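Local coordinates for adenosine deaminase (Burkholderia ambifaria, PDB 4GXW), which probably deaminates adenine or a related purine, as a zinc-dependent hydrolase of the adenosine and AMP deaminase family, at residues Arg178-Asn192 against Ala209-Met222. Sequence-based numbering, arbitrary orientation.
Sequences RADEVAGIGIDYREN and AGFRTTAHAGEFGM. With ZN (zinc ion), chain C.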
loop_
_atom_site.group_PDB
_atom_site.type_symbol
_atom_site.label_atom_id
_atom_site.label_comp_id
_atom_site.label_asym_id
_atom_site.label_seq_id
_atom_site.Cartn_x
_atom_site.Cartn_y
_atom_site.Cartn_z
ATOM N N ARG A 178 15.443 -9.270 15.381
ATOM C CA ARG A 178 15.939 -8.684 14.142
ATOM C C ARG A 178 15.977 -9.705 13.014
ATOM O O ARG A 178 16.327 -10.870 13.215
ATOM C CB ARG A 178 17.312 -8.042 14.338
ATOM C CG ARG A 178 17.272 -6.745 15.139
ATOM C CD ARG A 178 18.654 -6.102 15.200
ATOM N NE ARG A 178 18.671 -4.857 15.965
ATOM C CZ ARG A 178 18.432 -3.654 15.450
ATOM N NH1 ARG A 178 18.154 -3.525 14.162
ATOM N NH2 ARG A 178 18.473 -2.578 16.222
ATOM N N ALA A 179 15.588 -9.258 11.826
ATOM C CA ALA A 179 15.617 -10.092 10.637
ATOM C C ALA A 179 15.788 -9.178 9.444
ATOM O O ALA A 179 15.240 -8.076 9.428
ATOM C CB ALA A 179 14.329 -10.892 10.510
ATOM N N ASP A 180 16.533 -9.636 8.443
ATOM C CA ASP A 180 16.780 -8.825 7.255
ATOM C C ASP A 180 15.489 -8.416 6.553
ATOM O O ASP A 180 15.422 -7.361 5.925
ATOM C CB ASP A 180 17.697 -9.558 6.273
ATOM C CG ASP A 180 19.130 -9.661 6.771
ATOM O OD1 ASP A 180 19.462 -9.027 7.796
ATOM O OD2 ASP A 180 19.927 -10.375 6.128
ATOM N N GLU A 181 14.461 -9.252 6.672
ATOM C CA GLU A 181 13.166 -8.983 6.050
ATOM C C GLU A 181 12.403 -7.814 6.670
ATOM O O GLU A 181 11.511 -7.249 6.030
ATOM C CB GLU A 181 12.284 -10.230 6.122
ATOM C CG GLU A 181 12.632 -11.312 5.119
ATOM C CD GLU A 181 13.804 -12.181 5.541
ATOM O OE1 GLU A 181 14.309 -12.046 6.684
ATOM O OE2 GLU A 181 14.226 -13.018 4.716
ATOM N N VAL A 182 12.725 -7.462 7.911
ATOM C CA VAL A 182 11.933 -6.486 8.649
ATOM C C VAL A 182 12.682 -5.160 8.663
ATOM O O VAL A 182 13.704 -5.023 9.335
ATOM C CB VAL A 182 11.637 -6.997 10.074
ATOM C CG1 VAL A 182 10.781 -6.002 10.836
ATOM C CG2 VAL A 182 10.945 -8.355 10.005
ATOM N N ALA A 183 12.164 -4.192 7.914
ATOM C CA ALA A 183 12.946 -3.037 7.488
ATOM C C ALA A 183 12.640 -1.721 8.201
ATOM O O ALA A 183 13.475 -0.820 8.206
ATOM C CB ALA A 183 12.801 -2.852 5.985
ATOM N N GLY A 184 11.448 -1.587 8.767
ATOM C CA GLY A 184 11.080 -0.325 9.372
ATOM C C GLY A 184 9.665 -0.335 9.877
ATOM O O GLY A 184 9.020 -1.391 9.857
ATOM N N ILE A 185 9.193 0.831 10.316
ATOM C CA ILE A 185 7.844 0.962 10.854
ATOM C C ILE A 185 6.990 1.926 10.056
ATOM O O ILE A 185 7.496 2.804 9.350
ATOM C CB ILE A 185 7.821 1.400 12.348
ATOM C CG1 ILE A 185 8.413 2.805 12.513
ATOM C CG2 ILE A 185 8.519 0.384 13.228
ATOM C CD1 ILE A 185 8.023 3.463 13.822
ATOM N N GLY A 186 5.684 1.758 10.208
ATOM C CA GLY A 186 4.697 2.686 9.685
ATOM C C GLY A 186 3.671 3.028 10.760
ATOM O O GLY A 186 3.811 2.607 11.918
ATOM N N ILE A 187 2.649 3.801 10.394
ATOM C CA ILE A 187 1.537 4.102 11.298
ATOM C C ILE A 187 0.260 4.203 10.474
ATOM O O ILE A 187 0.245 4.845 9.421
ATOM C CB ILE A 187 1.778 5.385 12.143
ATOM C CG1 ILE A 187 0.664 5.563 13.173
ATOM C CG2 ILE A 187 1.888 6.640 11.271
ATOM C CD1 ILE A 187 1.003 6.591 14.249
ATOM N N ASP A 188 -0.796 3.544 10.932
ATOM C CA ASP A 188 -2.059 3.545 10.205
ATOM C C ASP A 188 -3.258 3.405 11.150
ATOM O O ASP A 188 -3.128 3.653 12.352
ATOM C CB ASP A 188 -2.050 2.490 9.083
ATOM C CG ASP A 188 -1.696 1.095 9.576
ATOM O OD1 ASP A 188 -2.244 0.650 10.600
ATOM O OD2 ASP A 188 -0.858 0.424 8.928
ATOM N N TYR A 189 -4.396 2.986 10.601
ATOM C CA TYR A 189 -5.723 3.069 11.224
ATOM C C TYR A 189 -6.255 4.513 11.223
ATOM O O TYR A 189 -5.699 5.360 10.513
ATOM C CB TYR A 189 -5.800 2.338 12.570
ATOM C CG TYR A 189 -5.987 0.831 12.435
ATOM C CD1 TYR A 189 -7.221 0.304 12.074
ATOM C CD2 TYR A 189 -4.948 -0.060 12.678
ATOM C CE1 TYR A 189 -7.421 -1.055 11.957
ATOM C CE2 TYR A 189 -5.149 -1.445 12.568
ATOM C CZ TYR A 189 -6.392 -1.923 12.193
ATOM O OH TYR A 189 -6.638 -3.279 12.087
ATOM N N ARG A 190 -7.326 4.810 11.956
ATOM C CA ARG A 190 -8.024 6.081 11.739
ATOM C C ARG A 190 -7.191 7.279 12.188
ATOM O O ARG A 190 -6.800 7.363 13.345
ATOM C CB ARG A 190 -9.391 6.079 12.428
ATOM C CG ARG A 190 -10.301 7.247 12.042
ATOM C CD ARG A 190 -11.681 7.126 12.692
ATOM N NE ARG A 190 -12.544 8.271 12.397
ATOM C CZ ARG A 190 -12.801 9.257 13.252
ATOM N NH1 ARG A 190 -13.597 10.260 12.897
ATOM N NH2 ARG A 190 -12.260 9.243 14.466
ATOM N N GLU A 191 -6.927 8.202 11.264
ATOM C CA GLU A 191 -6.036 9.332 11.531
ATOM C C GLU A 191 -6.701 10.416 12.389
ATOM O O GLU A 191 -6.030 11.105 13.172
ATOM C CB GLU A 191 -5.518 9.913 10.200
ATOM C CG GLU A 191 -4.375 10.900 10.331
ATOM C CD GLU A 191 -3.825 11.364 8.987
ATOM O OE1 GLU A 191 -4.202 10.786 7.935
ATOM O OE2 GLU A 191 -3.024 12.328 8.985
ATOM N N ASN A 192 -8.017 10.556 12.256
ATOM C CA ASN A 192 -8.753 11.611 12.952
ATOM C C ASN A 192 -8.477 11.607 14.454
ATOM O O ASN A 192 -8.603 10.570 15.104
ATOM C CB ASN A 192 -10.262 11.447 12.744
ATOM C CG ASN A 192 -10.645 11.285 11.288
ATOM O OD1 ASN A 192 -10.225 10.336 10.627
ATOM N ND2 ASN A 192 -11.476 12.198 10.790
ATOM N N ALA A 209 17.280 2.709 16.442
ATOM C CA ALA A 209 17.546 1.283 16.282
ATOM C C ALA A 209 17.958 0.944 14.849
ATOM O O ALA A 209 18.164 -0.228 14.528
ATOM C CB ALA A 209 16.314 0.471 16.682
ATOM N N GLY A 210 18.062 1.958 13.994
ATOM C CA GLY A 210 18.506 1.759 12.622
ATOM C C GLY A 210 17.407 1.440 11.626
ATOM O O GLY A 210 17.693 1.105 10.476
ATOM N N PHE A 211 16.152 1.548 12.046
ATOM C CA PHE A 211 15.039 1.255 11.148
ATOM C C PHE A 211 14.645 2.459 10.312
ATOM O O PHE A 211 14.770 3.606 10.751
ATOM C CB PHE A 211 13.834 0.752 11.948
ATOM C CG PHE A 211 14.051 -0.596 12.573
ATOM C CD1 PHE A 211 14.184 -1.729 11.778
ATOM C CD2 PHE A 211 14.146 -0.735 13.951
ATOM C CE1 PHE A 211 14.404 -2.977 12.356
ATOM C CE2 PHE A 211 14.363 -1.979 14.533
ATOM C CZ PHE A 211 14.498 -3.097 13.736
ATOM N N ARG A 212 14.159 2.189 9.103
ATOM C CA ARG A 212 13.501 3.224 8.310
ATOM C C ARG A 212 12.089 3.435 8.834
ATOM O O ARG A 212 11.569 2.605 9.598
ATOM C CB ARG A 212 13.468 2.844 6.835
ATOM C CG ARG A 212 14.833 2.915 6.162
ATOM C CD ARG A 212 14.685 2.401 4.769
ATOM N NE ARG A 212 15.768 2.683 3.837
ATOM C CZ ARG A 212 16.573 1.752 3.339
ATOM N NH1 ARG A 212 16.440 0.488 3.715
ATOM N NH2 ARG A 212 17.520 2.086 2.474
ATOM N N THR A 213 11.477 4.559 8.474
ATOM C CA THR A 213 10.125 4.839 8.916
ATOM C C THR A 213 9.291 5.465 7.805
ATOM O O THR A 213 9.796 6.172 6.929
ATOM C CB THR A 213 10.074 5.758 10.183
ATOM O OG1 THR A 213 10.390 7.103 9.837
ATOM C CG2 THR A 213 10.996 5.286 11.308
ATOM N N THR A 214 8.000 5.201 7.880
ATOM C CA THR A 214 7.014 5.809 6.999
ATOM C C THR A 214 5.785 6.134 7.848
ATOM O O THR A 214 5.715 5.741 9.016
ATOM C CB THR A 214 6.664 4.899 5.793
ATOM O OG1 THR A 214 5.809 5.607 4.882
ATOM C CG2 THR A 214 5.998 3.607 6.244
ATOM N N ALA A 215 4.829 6.867 7.291
ATOM C CA ALA A 215 3.623 7.224 8.042
ATOM C C ALA A 215 2.464 7.569 7.130
ATOM O O ALA A 215 2.645 8.308 6.161
ATOM C CB ALA A 215 3.901 8.414 8.973
ATOM N N HIS A 216 1.275 7.060 7.460
ATOM C CA HIS A 216 0.028 7.554 6.866
ATOM C C HIS A 216 -0.190 8.983 7.389
ATOM O O HIS A 216 -0.176 9.226 8.609
ATOM C CB HIS A 216 -1.176 6.682 7.267
ATOM C CG HIS A 216 -1.285 5.374 6.533
ATOM N ND1 HIS A 216 -0.257 4.455 6.472
ATOM C CD2 HIS A 216 -2.320 4.821 5.854
ATOM C CE1 HIS A 216 -0.655 3.398 5.779
ATOM N NE2 HIS A 216 -1.905 3.591 5.390
ATOM N N ALA A 217 -0.396 9.926 6.477
ATOM C CA ALA A 217 -0.626 11.322 6.867
ATOM C C ALA A 217 -1.415 12.041 5.787
ATOM O O ALA A 217 -1.180 11.834 4.590
ATOM C CB ALA A 217 0.702 12.034 7.110
ATOM N N GLY A 218 -2.360 12.882 6.197
ATOM C CA GLY A 218 -3.148 13.647 5.246
ATOM C C GLY A 218 -4.234 12.852 4.537
ATOM O O GLY A 218 -4.680 13.227 3.438
ATOM N N GLU A 219 -4.644 11.741 5.148
ATOM C CA GLU A 219 -5.794 10.957 4.706
ATOM C C GLU A 219 -7.039 11.478 5.426
ATOM O O GLU A 219 -6.929 12.198 6.417
ATOM C CB GLU A 219 -5.575 9.467 5.016
ATOM C CG GLU A 219 -6.525 8.528 4.289
ATOM C CD GLU A 219 -6.331 7.053 4.633
ATOM O OE1 GLU A 219 -5.450 6.701 5.454
ATOM O OE2 GLU A 219 -7.100 6.226 4.083
ATOM N N PHE A 220 -8.223 11.128 4.925
ATOM C CA PHE A 220 -9.492 11.528 5.547
ATOM C C PHE A 220 -9.674 13.049 5.632
ATOM O O PHE A 220 -10.421 13.544 6.480
ATOM C CB PHE A 220 -9.649 10.937 6.959
ATOM C CG PHE A 220 -9.317 9.471 7.055
ATOM C CD1 PHE A 220 -10.232 8.513 6.643
ATOM C CD2 PHE A 220 -8.100 9.049 7.587
ATOM C CE1 PHE A 220 -9.935 7.159 6.741
ATOM C CE2 PHE A 220 -7.797 7.698 7.688
ATOM C CZ PHE A 220 -8.721 6.753 7.265
ATOM N N GLY A 221 -8.982 13.788 4.772
ATOM C CA GLY A 221 -9.031 15.236 4.817
ATOM C C GLY A 221 -8.320 15.837 6.015
ATOM O O GLY A 221 -8.526 17.006 6.330
ATOM N N MET A 222 -7.481 15.054 6.689
ATOM C CA MET A 222 -6.752 15.575 7.844
ATOM C C MET A 222 -5.768 16.659 7.405
ATOM O O MET A 222 -5.334 16.676 6.250
ATOM C CB MET A 222 -6.053 14.445 8.610
ATOM C CG MET A 222 -7.007 13.541 9.373
ATOM S SD MET A 222 -7.971 14.417 10.632
ATOM C CE MET A 222 -9.521 14.655 9.768
HETATM ZN ZN ZN C . -2.939 2.202 3.945
HETATM O O HOH W 1 15.689 -0.560 6.603
HETATM O O HOH W 2 2.429 4.063 7.320
HETATM O O HOH W 3 -5.906 4.491 7.439
HETATM O O HOH W 4 -0.637 11.427 10.303
HETATM O O HOH W 5 -4.163 7.981 7.546
HETATM O O HOH W 6 -12.490 12.721 8.096
HETATM O O HOH W 7 -4.493 3.401 3.796
#
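The carboxylate of Glu191 grips two successive backbone amides just past the end of strand 212-217: OE2 accepts from Gly218 N (2.9 Å) through its syn lone pair, and OE1 from Glu219 N (3.0 Å), on its syn side but 23° out of the carboxylate plane. A long acid suits this place, because its chain, CG anti to the backbone N (chi1 -168°) and extended beyond, carries the carboxylate from the 189-192 loop to the turn after strand 212-217. Asn226 ND2 also hydrogen-bonds to OE2, while the aliphatic part of Glu191 lies against Met222 and the Phe220 ring. Glycine tolerates the positive phi of Gly218. Upstream, strands 184-188 and 212-217 run parallel, paired by backbone hydrogen bonds such as Thr214 N to Ile185 O (2.9 Å). With helix 200-208 they form a beta-alpha-beta unit of the TIM barrel, and Ile187 and Ala215 pack on Tyr203 of that helix, Ile187 CG2 3.5 Å from the small Ala215 CB. At the C-terminal end of the strands His216 binds zinc through NE2 (2.3 Å), beside His35, His37 and Asp301. Asp188 CB sits over one face of the imidazole, 3.7 Å from the His216 ring centroid, whereas Asp188 OD1 is hydrogen-bonded to Asn118 ND2; a water accepts from His216 ND1. At the opposite end, Arg178 NH2 reaches Ala209 O (2.9 Å), which lies near the guanidinium plane; NH1 meets Phe211 CZ obliquely.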